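Enoyl-CoA hydratase/isomerase (Pseudomonas aeruginosa, PDB 3LAO) probably hydrates the double bond of an enoyl-CoA, possibly a steroid side-chain thioester, working as a crotonase-type homotrimer. Local coordinates at residues Trp97-Pro102 against Gly120-Leu125; Phe87-Gly92 against Pro148-Ser153; Trp163-Arg168 against Leu182-Leu187; Pro107-Val112 against Glu205-Ala210; Lys32-Asp37 against Leu62-Glu67. All coordinates share one frame; numbering follows the deposited sequence.

In the fold
Interaction 1 is the hub of the set: it lies about 5 Å from the centre of the chain and touches the other four. Trp97 meets Tyr89 and Leu150 of interaction 2, centres about 9 Å apart, while Trp97 and Leu123 both meet Phe36, and Leu123 also meets Leu62, of interaction 5. From the same helix, Met124 reaches interactions 3 and 4, each centred about 17 Å away. Interactions 4 and 5 share the central sheet through adjacent strands 108-112 and 59-64, where Val109 O and Leu62 N are 2.9 Å apart. Interactions 3 and 4 both border the third subunit. In crotonase relatives, the start of the helix of interaction 1 lines the oxyanion hole.

Interaction 1 (Trp97-Pro102 against Gly120-Leu125); sequences WGVVQP and GIELML
The central helix of the crotonase fold, here residues 119-125, carries Leu123 and Glu122 against the indole of Trp97, which comes from the long loop before strand 108-112. In this family the start of that helix probably supplies a peptide N-H to the oxyanion hole, which would place the tryptophan near the reaction centre. Leu123 covers one face of the indole. Its CD1 lies 3.8 Å from the centroid of the Trp97 six-membered ring and 14° from the ring normal, a CH-pi contact almost above the centre. With its CG anti to the backbone N (chi1 -170°), Leu123 sends this branch over the benzo ring, while Leu123 CB stays 3.7 Å from Trp97 NE1. Glu122 approaches differently: its CB sits in the indole plane at the edge, 3.6 Å from Trp97 CD1. A bend at chi2 then carries the Glu122 carboxylate off beside Val99, whose CG2 is 4.1 Å from Glu122 OE2. Trp97 NE1 is hydrogen-bonded to Ala119 O, which fixes the turn of the ring against the helix start, and Glu122 OE1 forms a salt bridge with Arg156. That arginine, on helix 156-161, also binds Trp97 O and Gly98 O, drawing loop and helix together. Phe36 meets Trp97 edge-to-face, Val99 packs on Arg226 of the second subunit, and Met124 of the same helix turns to Phe138 of strand 137-139.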
# COMPACT_ATOMS: atom_id res chain seq x y z
N TRP B 97 19.96 -5.14 3.00
CA TRP B 97 18.89 -4.21 3.25
C TRP B 97 18.24 -3.60 2.01
O TRP B 97 17.28 -2.85 2.13
CB TRP B 97 19.39 -3.16 4.22
CG TRP B 97 19.38 -3.79 5.59
CD1 TRP B 97 18.35 -3.79 6.47
CD2 TRP B 97 20.41 -4.59 6.17
NE1 TRP B 97 18.68 -4.51 7.58
CE2 TRP B 97 19.94 -5.01 7.43
CE3 TRP B 97 21.68 -4.98 5.76
CZ2 TRP B 97 20.71 -5.81 8.28
CZ3 TRP B 97 22.43 -5.78 6.59
CH2 TRP B 97 21.95 -6.18 7.84
N GLY B 98 18.74 -3.95 0.84
CA GLY B 98 18.26 -3.42 -0.42
C GLY B 98 18.18 -1.90 -0.56
O GLY B 98 17.29 -1.39 -1.24
N VAL B 99 19.09 -1.18 0.07
CA VAL B 99 19.01 0.28 0.01
C VAL B 99 20.02 0.85 -0.97
O VAL B 99 19.74 1.82 -1.67
CB VAL B 99 19.15 0.88 1.43
CG1 VAL B 99 19.45 2.35 1.37
CG2 VAL B 99 17.88 0.62 2.23
N VAL B 100 21.17 0.21 -1.05
CA VAL B 100 22.28 0.58 -1.92
C VAL B 100 22.41 -0.31 -3.17
O VAL B 100 22.41 -1.54 -3.09
CB VAL B 100 23.57 0.41 -1.10
CG1 VAL B 100 24.80 0.31 -2.00
CG2 VAL B 100 23.67 1.53 -0.13
N GLN B 101 22.56 0.31 -4.34
CA GLN B 101 22.69 -0.44 -5.57
C GLN B 101 23.96 -1.29 -5.56
O GLN B 101 24.97 -0.91 -4.95
CB GLN B 101 22.65 0.51 -6.77
CG GLN B 101 21.29 1.16 -6.96
CD GLN B 101 20.15 0.14 -7.12
OE1 GLN B 101 19.19 0.12 -6.32
NE2 GLN B 101 20.26 -0.72 -8.14
N PRO B 102 23.93 -2.45 -6.24
CA PRO B 102 22.78 -2.96 -7.00
C PRO B 102 21.80 -3.75 -6.14
O PRO B 102 22.16 -4.36 -5.14
CB PRO B 102 23.43 -3.93 -7.98
CG PRO B 102 24.69 -4.43 -7.23
CD PRO B 102 25.05 -3.41 -6.19
N GLY B 120 16.95 -6.26 11.96
CA GLY B 120 16.40 -7.52 11.52
C GLY B 120 15.03 -7.38 10.90
O GLY B 120 14.71 -8.03 9.90
N ILE B 121 14.20 -6.53 11.50
CA ILE B 121 12.94 -6.13 10.88
C ILE B 121 13.14 -5.71 9.43
O ILE B 121 12.52 -6.27 8.52
CB ILE B 121 12.28 -4.97 11.65
CG1 ILE B 121 11.91 -5.41 13.07
CG2 ILE B 121 11.05 -4.46 10.91
CD1 ILE B 121 11.32 -4.31 13.92
N GLU B 122 14.01 -4.73 9.21
CA GLU B 122 14.22 -4.17 7.88
C GLU B 122 14.78 -5.23 6.97
O GLU B 122 14.50 -5.27 5.78
CB GLU B 122 15.15 -2.96 7.94
CG GLU B 122 14.55 -1.69 7.27
CD GLU B 122 14.76 -1.66 5.72
OE1 GLU B 122 13.87 -2.15 4.97
OE2 GLU B 122 15.80 -1.13 5.24
N LEU B 123 15.57 -6.13 7.55
CA LEU B 123 16.19 -7.17 6.77
C LEU B 123 15.08 -8.09 6.31
O LEU B 123 15.02 -8.51 5.16
CB LEU B 123 17.18 -7.91 7.64
CG LEU B 123 18.14 -8.90 7.01
CD1 LEU B 123 18.89 -8.23 5.87
CD2 LEU B 123 19.09 -9.39 8.10
N MSE B 124 14.15 -8.36 7.22
CA MSE B 124 13.02 -9.21 6.92
C MSE B 124 12.08 -8.63 5.86
O MSE B 124 11.53 -9.37 5.05
CB MSE B 124 12.25 -9.45 8.20
CG MSE B 124 11.23 -10.51 8.07
SE MSE B 124 10.22 -10.61 9.70
CE MSE B 124 9.28 -8.91 9.62
N LEU B 125 11.90 -7.31 5.85
CA LEU B 125 10.95 -6.70 4.91
C LEU B 125 11.54 -6.53 3.51
O LEU B 125 10.87 -6.10 2.61
CB LEU B 125 10.49 -5.34 5.39
CG LEU B 125 9.76 -5.30 6.72
CD1 LEU B 125 9.63 -3.85 7.22
CD2 LEU B 125 8.41 -5.98 6.55

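Interaction 2 (Phe87-Gly92 against Pro148-Ser153); sequences FRYPDG and PPLGGS
Phe87 begins the contact, its CB standing 3.7 Å from Leu150 CD1. The Phe87 CG is anti to the backbone N (chi1 -167°), and the near side of the ring follows CB to the same methyl, with Phe87 CD2 also 3.7 Å from Leu150 CD1; the methyl meets the ring obliquely. Two residues on, Tyr89 reaches the leucine with the end of its side chain. The Tyr89 OH lies 3.6 Å from Leu150 CD1 and 3.9 Å from Leu150 CD2, so it rests by both branches of the isopropyl group. Phenol and leucine come from opposite directions, and Leu150 CD1 touches both aromatic residues. Those residues also pack on each other: Phe87 CE2 lies 3.3 Å above the plane of the Tyr89 ring, toward its rim, and Tyr89 CD2 is at the edge of the Phe87 ring. One leucine thus joins two loops of the fold, that before strand 108-112 and that between helices 142-145 and 156-161. Trp97 touches both Tyr89 and Leu150. Helix 38-53 covers the first loop, Phe87 packing on Leu41, Tyr89 on Ala45 and Pro90 on Ala42 and Leu46.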
# COMPACT_ATOMS: atom_id res chain seq x y z
N PHE B 87 28.26 3.41 5.46
CA PHE B 87 28.66 2.02 5.23
C PHE B 87 28.73 1.59 3.77
O PHE B 87 27.72 1.56 3.07
CB PHE B 87 27.81 1.00 6.00
CG PHE B 87 28.42 -0.37 6.01
CD1 PHE B 87 29.49 -0.65 6.85
CD2 PHE B 87 27.97 -1.36 5.15
CE1 PHE B 87 30.08 -1.92 6.85
CE2 PHE B 87 28.56 -2.64 5.14
CZ PHE B 87 29.61 -2.92 5.99
N ARG B 88 29.95 1.24 3.36
CA ARG B 88 30.20 0.65 2.04
C ARG B 88 30.26 -0.87 2.12
O ARG B 88 30.84 -1.45 3.04
CB ARG B 88 31.53 1.16 1.48
CG ARG B 88 31.77 2.62 1.68
CD ARG B 88 30.73 3.44 0.98
NE ARG B 88 30.54 4.71 1.67
CZ ARG B 88 30.98 5.88 1.23
NH1 ARG B 88 30.75 6.98 1.95
NH2 ARG B 88 31.63 5.96 0.08
N TYR B 89 29.65 -1.51 1.13
CA TYR B 89 29.71 -2.94 0.94
C TYR B 89 30.86 -3.30 0.00
O TYR B 89 31.36 -2.49 -0.74
CB TYR B 89 28.38 -3.45 0.37
CG TYR B 89 27.26 -3.30 1.37
CD1 TYR B 89 26.41 -2.22 1.34
CD2 TYR B 89 27.12 -4.24 2.41
CE1 TYR B 89 25.42 -2.08 2.30
CE2 TYR B 89 26.12 -4.11 3.37
CZ TYR B 89 25.28 -3.04 3.31
OH TYR B 89 24.30 -2.92 4.27
N PRO B 90 31.28 -4.55 0.05
CA PRO B 90 32.42 -4.98 -0.75
C PRO B 90 32.02 -4.97 -2.21
O PRO B 90 30.81 -5.13 -2.41
CB PRO B 90 32.58 -6.43 -0.33
CG PRO B 90 31.87 -6.55 0.98
CD PRO B 90 30.74 -5.61 0.91
N ASP B 91 32.97 -4.86 -3.15
CA ASP B 91 32.66 -5.02 -4.58
C ASP B 91 31.97 -6.35 -4.83
O ASP B 91 32.28 -7.36 -4.23
CB ASP B 91 33.91 -4.90 -5.47
CG ASP B 91 34.53 -3.55 -5.40
OD1 ASP B 91 34.11 -2.80 -4.49
OD2 ASP B 91 35.45 -3.22 -6.20
N GLY B 92 31.01 -6.38 -5.71
CA GLY B 92 30.30 -7.63 -5.86
C GLY B 92 29.68 -8.18 -4.57
O GLY B 92 29.46 -9.39 -4.45
N PRO B 148 19.62 5.58 13.61
CA PRO B 148 20.24 4.28 13.31
C PRO B 148 21.13 4.32 12.05
O PRO B 148 20.63 4.69 10.98
CB PRO B 148 19.04 3.38 13.06
CG PRO B 148 17.96 4.32 12.54
CD PRO B 148 18.30 5.72 12.97
N PRO B 149 22.42 3.92 12.19
CA PRO B 149 23.47 3.97 11.14
C PRO B 149 23.23 3.06 9.92
O PRO B 149 23.88 3.22 8.88
CB PRO B 149 24.74 3.53 11.89
CG PRO B 149 24.43 3.66 13.35
CD PRO B 149 22.96 3.39 13.46
N LEU B 150 22.31 2.11 10.06
CA LEU B 150 22.07 1.09 9.04
C LEU B 150 20.86 0.24 9.49
O LEU B 150 20.59 0.12 10.69
CB LEU B 150 23.34 0.23 8.80
CG LEU B 150 23.43 -0.63 7.53
CD1 LEU B 150 24.88 -0.89 7.19
CD2 LEU B 150 22.62 -1.95 7.62
N GLY B 151 20.14 -0.32 8.53
CA GLY B 151 18.92 -1.03 8.85
C GLY B 151 17.93 -0.07 9.49
O GLY B 151 16.95 -0.50 10.09
N GLY B 152 18.21 1.23 9.36
CA GLY B 152 17.32 2.26 9.85
C GLY B 152 15.94 2.06 9.26
O GLY B 152 15.77 1.33 8.28
N SER B 153 14.95 2.72 9.86
CA SER B 153 13.55 2.56 9.44
C SER B 153 13.28 2.96 7.98
O SER B 153 13.89 3.88 7.43
CB SER B 153 12.60 3.31 10.37
OG SER B 153 11.29 3.34 9.83

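Interaction 3 (Trp163-Arg168 against Leu182-Leu187); sequences WTDAMR and LRMRLL
Arg183, on the last turn of helix 178-183, crosses to Asp165 of helix 163-170 and forms a salt bridge. A bend at chi3 (60°) swings the Arg183 guanidinium toward the neighbouring helix, where NH2 donates to Asp165 OD2 at 3.2 Å. Arg183 NH1 adds a weak bond to the same Asp165 OD2 at 3.3 Å. OD2 thus takes both nitrogens; NH2 meets it from well above the carboxylate plane (66° out of it), and the two flat groups stand 81° apart. Glu180 of its own helix is the stronger partner of Arg183 NH2, so the arginine's charge is probably divided between Glu180 and Asp165. Met184, a selenomethionine, brings its SE to 3.9 Å from Asp165 O and 4.1 Å from Asp165 CB, and it also packs on Ala161 and Phe176. At Arg185 the helix ends in a Schellman motif, with positive phi and backbone bonds back into the last turn, among them Arg185 N to Leu182 O. Arg185 NH1 is bonded to Ala160 O of the third subunit, and Arg185 lies close to Arg185 of both other subunits, consistent with a place near the trimer axis. Leu186 then packs on Leu125 and Phe176, and Leu187 enters the core against Met124, Ala130 and Ala132. On the other helix, Thr164 OG1 is hydrogen-bonded to Thr188 OG1 and Asp128 O of the second subunit.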
# COMPACT_ATOMS: atom_id res chain seq x y z
N TRP B 163 0.65 3.51 7.12
CA TRP B 163 1.34 4.57 7.82
C TRP B 163 1.16 4.51 9.34
O TRP B 163 2.13 4.32 10.08
CB TRP B 163 0.86 5.92 7.32
CG TRP B 163 1.69 6.98 7.92
CD1 TRP B 163 1.40 7.73 9.02
CD2 TRP B 163 2.99 7.38 7.49
NE1 TRP B 163 2.44 8.59 9.28
CE2 TRP B 163 3.42 8.41 8.34
CE3 TRP B 163 3.81 7.00 6.43
CZ2 TRP B 163 4.64 9.04 8.19
CZ3 TRP B 163 5.02 7.63 6.27
CH2 TRP B 163 5.43 8.63 7.15
N THR B 164 -0.08 4.64 9.81
CA THR B 164 -0.33 4.72 11.25
C THR B 164 0.18 3.53 12.10
O THR B 164 0.92 3.72 13.04
CB THR B 164 -1.80 5.07 11.56
OG1 THR B 164 -1.91 5.37 12.95
CG2 THR B 164 -2.78 3.93 11.15
N ASP B 165 -0.18 2.30 11.76
CA ASP B 165 0.32 1.15 12.49
C ASP B 165 1.83 1.06 12.45
O ASP B 165 2.47 0.57 13.39
CB ASP B 165 -0.31 -0.15 11.99
CG ASP B 165 -1.66 -0.43 12.66
OD1 ASP B 165 -2.09 0.37 13.52
OD2 ASP B 165 -2.29 -1.45 12.33
N ALA B 166 2.43 1.56 11.39
CA ALA B 166 3.88 1.52 11.37
C ALA B 166 4.44 2.61 12.29
O ALA B 166 5.44 2.42 12.96
CB ALA B 166 4.42 1.65 9.94
N MSE B 167 3.76 3.76 12.31
CA MSE B 167 4.20 4.84 13.18
C MSE B 167 4.05 4.46 14.66
O MSE B 167 4.94 4.74 15.45
CB MSE B 167 3.49 6.16 12.83
CG MSE B 167 3.95 6.80 11.48
SE MSE B 167 5.94 6.79 11.09
CE MSE B 167 5.98 5.21 9.91
N ARG B 168 2.98 3.76 15.00
CA ARG B 168 2.76 3.31 16.37
C ARG B 168 3.89 2.48 16.97
O ARG B 168 4.05 2.44 18.18
CB ARG B 168 1.42 2.58 16.44
CG ARG B 168 1.43 1.35 17.29
CD ARG B 168 0.65 1.59 18.54
NE ARG B 168 0.69 0.45 19.44
CZ ARG B 168 1.62 0.25 20.36
NH1 ARG B 168 2.61 1.11 20.50
NH2 ARG B 168 1.56 -0.82 21.14
N LEU B 182 2.20 -10.47 11.66
CA LEU B 182 1.34 -11.05 10.64
C LEU B 182 0.13 -10.17 10.36
O LEU B 182 -0.26 -9.98 9.20
CB LEU B 182 0.87 -12.43 11.06
CG LEU B 182 0.01 -13.23 10.07
CD1 LEU B 182 0.82 -13.65 8.82
CD2 LEU B 182 -0.61 -14.47 10.75
N ARG B 183 -0.45 -9.62 11.42
CA ARG B 183 -1.66 -8.81 11.28
C ARG B 183 -1.37 -7.56 10.46
O ARG B 183 -2.24 -7.01 9.83
CB ARG B 183 -2.18 -8.40 12.68
CG ARG B 183 -3.52 -7.67 12.67
CD ARG B 183 -3.86 -6.96 14.02
NE ARG B 183 -2.87 -5.94 14.43
CZ ARG B 183 -2.88 -4.66 14.02
NH1 ARG B 183 -3.81 -4.26 13.18
NH2 ARG B 183 -1.94 -3.80 14.44
N MSE B 184 -0.13 -7.11 10.50
CA MSE B 184 0.29 -5.92 9.81
C MSE B 184 0.92 -6.27 8.48
O MSE B 184 1.45 -5.38 7.80
CB MSE B 184 1.32 -5.16 10.67
CG MSE B 184 0.78 -4.54 11.96
SE MSE B 184 2.07 -3.33 12.91
CE MSE B 184 3.46 -4.67 13.32
N ARG B 185 0.92 -7.56 8.12
CA ARG B 185 1.42 -8.01 6.80
C ARG B 185 2.93 -7.89 6.62
O ARG B 185 3.42 -7.63 5.52
CB ARG B 185 0.70 -7.24 5.68
CG ARG B 185 -0.75 -7.66 5.58
CD ARG B 185 -1.53 -6.77 4.60
NE ARG B 185 -0.74 -5.66 4.07
CZ ARG B 185 -1.16 -4.86 3.07
NH1 ARG B 185 -2.36 -5.08 2.50
NH2 ARG B 185 -0.39 -3.86 2.63
N LEU B 186 3.68 -8.06 7.70
CA LEU B 186 5.13 -8.10 7.59
C LEU B 186 5.61 -9.54 7.39
O LEU B 186 6.71 -9.78 6.92
CB LEU B 186 5.78 -7.46 8.82
CG LEU B 186 5.25 -6.11 9.32
CD1 LEU B 186 5.88 -5.78 10.64
CD2 LEU B 186 5.49 -4.98 8.37
N LEU B 187 4.77 -10.51 7.73
CA LEU B 187 5.16 -11.91 7.65
C LEU B 187 4.25 -12.52 6.67
O LEU B 187 3.16 -11.99 6.46
CB LEU B 187 4.88 -12.61 8.97
CG LEU B 187 5.83 -12.04 9.99
CD1 LEU B 187 5.63 -12.65 11.37
CD2 LEU B 187 7.20 -12.34 9.45

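Interaction 4 (Pro107-Val112 against Glu205-Ala210); sequences PLVVAV and ERIARA
Apolar packing carries the whole contact: Ile207 of helix 196-209 packs on Pro107, just before strand 108-112, and on Val109 within it. The two branches of the isoleucine divide the work. Its CG2, anti to the backbone N, sits 3.6 Å from Pro107 CG and 3.8 Å from Pro107 CB, against the outer part of the proline ring. The other branch leaves beside the backbone N (chi1 -71°) and reaches toward the strand, bringing Ile207 CD1 to 3.9 Å from Val109 CG2. In both pairs the side chains slide past each other in opposite directions rather than meeting end-on. Ile129 of strand 129-133 touches Val109 and Ile207 alike, while Val215 and Leu219 of helix 212-222 pack on Pro107.

Polar bonding belongs to the surroundings. The strand is paired through its backbone with Ala60 and Leu62 on one neighbour and with Ile129 on the other, and Leu108 N is held by Asp128 OD2. On the helix, Arg206 turns to Asp174 of the third subunit in a salt bridge, and Ile207 touches Thr172 there. Between strand and helix, then, the fit depends on shape: the contact itself is buried hydrocarbon, and the strand's backbone bonds are made to its neighbours in the sheet.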
# COMPACT_ATOMS: atom_id res chain seq x y z
N PRO B 107 14.77 -14.19 -6.07
CA PRO B 107 13.89 -14.20 -4.89
C PRO B 107 14.59 -14.47 -3.60
O PRO B 107 15.55 -15.19 -3.57
CB PRO B 107 12.91 -15.37 -5.19
CG PRO B 107 12.92 -15.46 -6.67
CD PRO B 107 14.33 -15.16 -7.09
N LEU B 108 14.09 -13.91 -2.51
CA LEU B 108 14.65 -14.21 -1.20
C LEU B 108 13.54 -14.55 -0.23
O LEU B 108 12.52 -13.87 -0.17
CB LEU B 108 15.45 -13.01 -0.70
CG LEU B 108 15.95 -13.06 0.74
CD1 LEU B 108 17.02 -14.06 0.84
CD2 LEU B 108 16.50 -11.71 0.99
N VAL B 109 13.72 -15.63 0.50
CA VAL B 109 12.77 -16.06 1.48
C VAL B 109 13.53 -15.99 2.80
O VAL B 109 14.72 -16.31 2.85
CB VAL B 109 12.36 -17.52 1.25
CG1 VAL B 109 11.67 -18.10 2.50
CG2 VAL B 109 11.47 -17.63 0.03
N VAL B 110 12.86 -15.55 3.86
CA VAL B 110 13.55 -15.44 5.11
C VAL B 110 12.79 -16.13 6.25
O VAL B 110 11.55 -16.00 6.37
CB VAL B 110 13.85 -13.97 5.47
CG1 VAL B 110 12.52 -13.17 5.76
CG2 VAL B 110 14.77 -13.95 6.66
N ALA B 111 13.54 -16.84 7.09
CA ALA B 111 13.01 -17.46 8.32
C ALA B 111 13.57 -16.78 9.57
O ALA B 111 14.78 -16.67 9.72
CB ALA B 111 13.36 -18.96 8.33
N VAL B 112 12.69 -16.37 10.49
CA VAL B 112 13.11 -15.68 11.72
C VAL B 112 12.52 -16.28 13.01
O VAL B 112 11.35 -16.67 13.06
CB VAL B 112 12.67 -14.22 11.76
CG1 VAL B 112 13.17 -13.46 10.54
CG2 VAL B 112 11.23 -14.20 11.82
N GLU B 205 11.31 -23.89 -2.26
CA GLU B 205 11.13 -24.96 -3.25
C GLU B 205 9.99 -24.65 -4.23
O GLU B 205 10.11 -24.86 -5.44
CB GLU B 205 10.96 -26.33 -2.59
CG GLU B 205 12.30 -27.09 -2.47
CD GLU B 205 12.51 -27.76 -1.10
OE1 GLU B 205 11.53 -27.89 -0.32
OE2 GLU B 205 13.66 -28.16 -0.80
N ARG B 206 8.90 -24.08 -3.73
CA ARG B 206 7.81 -23.72 -4.62
C ARG B 206 8.19 -22.63 -5.67
O ARG B 206 7.79 -22.72 -6.82
CB ARG B 206 6.56 -23.35 -3.82
CG ARG B 206 5.27 -23.61 -4.57
CD ARG B 206 4.74 -24.99 -4.28
NE ARG B 206 3.37 -24.98 -3.77
CZ ARG B 206 2.98 -24.45 -2.61
NH1 ARG B 206 3.86 -23.84 -1.80
NH2 ARG B 206 1.70 -24.52 -2.25
N ILE B 207 8.96 -21.61 -5.26
CA ILE B 207 9.39 -20.54 -6.14
C ILE B 207 10.42 -21.12 -7.11
O ILE B 207 10.50 -20.73 -8.28
CB ILE B 207 10.06 -19.38 -5.32
CG1 ILE B 207 9.03 -18.60 -4.49
CG2 ILE B 207 10.92 -18.45 -6.18
CD1 ILE B 207 9.70 -17.63 -3.43
N ALA B 208 11.22 -22.05 -6.62
CA ALA B 208 12.20 -22.68 -7.50
C ALA B 208 11.60 -23.59 -8.60
O ALA B 208 12.30 -23.95 -9.52
CB ALA B 208 13.30 -23.45 -6.69
N ARG B 209 10.33 -23.97 -8.50
CA ARG B 209 9.74 -24.75 -9.58
C ARG B 209 9.19 -23.85 -10.68
O ARG B 209 9.00 -24.30 -11.82
CB ARG B 209 8.71 -25.78 -9.09
CG ARG B 209 9.38 -27.14 -8.75
CD ARG B 209 8.57 -28.34 -9.27
NE ARG B 209 8.40 -28.33 -10.72
CZ ARG B 209 7.22 -28.25 -11.34
NH1 ARG B 209 6.10 -28.18 -10.63
NH2 ARG B 209 7.16 -28.24 -12.66
N ALA B 210 8.98 -22.58 -10.35
CA ALA B 210 8.57 -21.61 -11.36
C ALA B 210 9.66 -21.44 -12.46
O ALA B 210 10.81 -21.77 -12.25
CB ALA B 210 8.25 -20.27 -10.70

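Interaction 5 (Lys32-Asp37 against Leu62-Glu67); sequences KRNAFD and LFAHGE
Packing brings the side chain of Asn34, in the loop after strand 22-27, to Ala64, the last residue of strand 59-64. The modelled Asn34 OD1, which may really be the amide nitrogen, lies 3.6 Å from Ala64 CB. The side chain is directed there from a backbone in left-handed conformation (phi 56°, psi 32°), with CG anti to the carbonyl carbon, and it also packs on Leu27.

The polar approach is to the chain just beyond the strand, where the modelled Asn34 OD1 is 3.2 Å from His65 O. The amide is probably turned over in the model, and with it turned back this may be a hydrogen bond.

Hydrogen bonds to other parts of the chain hold both segments in shape. Gln113 NE2 serves Ala64 O and Gly66 O, His65 NE2 is bonded to Thr15 OG1, and Asn34 O receives Thr70 OG1. Arg33 and Phe36 pair through their backbones with Ala71 and Gly72, in the loop that in crotonase relatives contributes to the oxyanion hole.

Beyond the contact, Asp37 is the N-cap of helix 38-53, its OD1 taking Met40 N. Phe36 and Leu62 both pack on Leu44 of that helix and on Leu123 of helix 119-125, while strand 59-64 runs between strands 22-27 and 108-112.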
# COMPACT_ATOMS: atom_id res chain seq x y z
N LYS B 32 26.79 -13.98 19.94
CA LYS B 32 26.39 -12.61 20.27
C LYS B 32 24.96 -12.30 19.82
O LYS B 32 24.63 -11.17 19.49
CB LYS B 32 27.37 -11.59 19.69
CG LYS B 32 28.83 -12.01 19.65
CD LYS B 32 29.43 -12.22 21.02
CE LYS B 32 29.54 -10.91 21.76
NZ LYS B 32 30.26 -11.12 23.05
N ARG B 33 24.10 -13.31 19.78
CA ARG B 33 22.73 -13.09 19.32
C ARG B 33 22.66 -12.55 17.90
O ARG B 33 21.70 -11.85 17.51
CB ARG B 33 21.97 -12.18 20.27
CG ARG B 33 21.93 -12.76 21.66
CD ARG B 33 20.60 -12.53 22.28
NE ARG B 33 20.13 -13.71 22.98
CZ ARG B 33 19.92 -13.76 24.29
NH1 ARG B 33 20.15 -12.69 25.05
NH2 ARG B 33 19.48 -14.88 24.84
N ASN B 34 23.69 -12.89 17.12
CA ASN B 34 23.76 -12.43 15.75
C ASN B 34 23.70 -10.91 15.62
O ASN B 34 23.15 -10.39 14.62
CB ASN B 34 22.68 -13.10 14.89
CG ASN B 34 22.99 -14.58 14.63
OD1 ASN B 34 22.10 -15.44 14.59
ND2 ASN B 34 24.29 -14.88 14.45
N ALA B 35 24.22 -10.20 16.63
CA ALA B 35 24.47 -8.77 16.46
C ALA B 35 25.44 -8.57 15.25
O ALA B 35 26.40 -9.30 15.11
CB ALA B 35 25.04 -8.18 17.73
N PHE B 36 25.16 -7.62 14.36
CA PHE B 36 25.99 -7.45 13.16
C PHE B 36 27.20 -6.54 13.40
O PHE B 36 27.04 -5.33 13.64
CB PHE B 36 25.19 -6.83 12.00
CG PHE B 36 24.23 -7.76 11.33
CD1 PHE B 36 22.93 -7.94 11.84
CD2 PHE B 36 24.59 -8.44 10.15
CE1 PHE B 36 22.01 -8.79 11.19
CE2 PHE B 36 23.68 -9.27 9.50
CZ PHE B 36 22.38 -9.45 10.03
N ASP B 37 28.39 -7.11 13.32
CA ASP B 37 29.63 -6.34 13.23
C ASP B 37 29.92 -6.04 11.77
O ASP B 37 29.17 -6.47 10.88
CB ASP B 37 30.81 -7.06 13.90
CG ASP B 37 30.95 -8.55 13.53
OD1 ASP B 37 30.10 -9.11 12.79
OD2 ASP B 37 31.95 -9.16 13.98
N LEU B 62 17.40 -17.02 3.61
CA LEU B 62 18.16 -16.40 4.69
C LEU B 62 17.59 -16.84 6.02
O LEU B 62 16.42 -16.67 6.26
CB LEU B 62 18.09 -14.89 4.61
CG LEU B 62 18.69 -14.07 5.76
CD1 LEU B 62 20.23 -14.21 5.91
CD2 LEU B 62 18.35 -12.65 5.48
N PHE B 63 18.43 -17.41 6.88
CA PHE B 63 18.03 -17.82 8.22
C PHE B 63 19.17 -17.52 9.25
O PHE B 63 20.26 -16.99 8.90
CB PHE B 63 17.66 -19.32 8.20
CG PHE B 63 18.85 -20.22 8.09
CD1 PHE B 63 19.50 -20.38 6.88
CD2 PHE B 63 19.35 -20.87 9.21
CE1 PHE B 63 20.64 -21.24 6.75
CE2 PHE B 63 20.50 -21.71 9.12
CZ PHE B 63 21.13 -21.90 7.88
N ALA B 64 18.91 -17.83 10.51
CA ALA B 64 19.87 -17.57 11.58
C ALA B 64 20.15 -18.87 12.34
O ALA B 64 19.22 -19.60 12.70
CB ALA B 64 19.38 -16.47 12.54
N HIS B 65 21.43 -19.15 12.56
CA HIS B 65 21.81 -20.22 13.48
C HIS B 65 21.52 -19.72 14.88
O HIS B 65 21.53 -18.51 15.12
CB HIS B 65 23.28 -20.55 13.31
CG HIS B 65 23.62 -21.13 11.97
ND1 HIS B 65 23.41 -22.45 11.65
CD2 HIS B 65 24.14 -20.56 10.86
CE1 HIS B 65 23.79 -22.67 10.41
NE2 HIS B 65 24.24 -21.53 9.90
N GLY B 66 21.20 -20.64 15.79
CA GLY B 66 20.99 -20.26 17.18
C GLY B 66 19.52 -20.08 17.47
O GLY B 66 18.68 -20.60 16.75
N GLU B 67 19.22 -19.33 18.53
CA GLU B 67 17.86 -19.14 19.02
C GLU B 67 17.35 -17.76 18.64
O GLU B 67 16.19 -17.42 18.87
CB GLU B 67 17.80 -19.33 20.55
CG GLU B 67 18.08 -20.78 21.03
CD GLU B 67 18.38 -20.90 22.53
OE1 GLU B 67 19.31 -20.20 23.02
OE2 GLU B 67 17.71 -21.71 23.22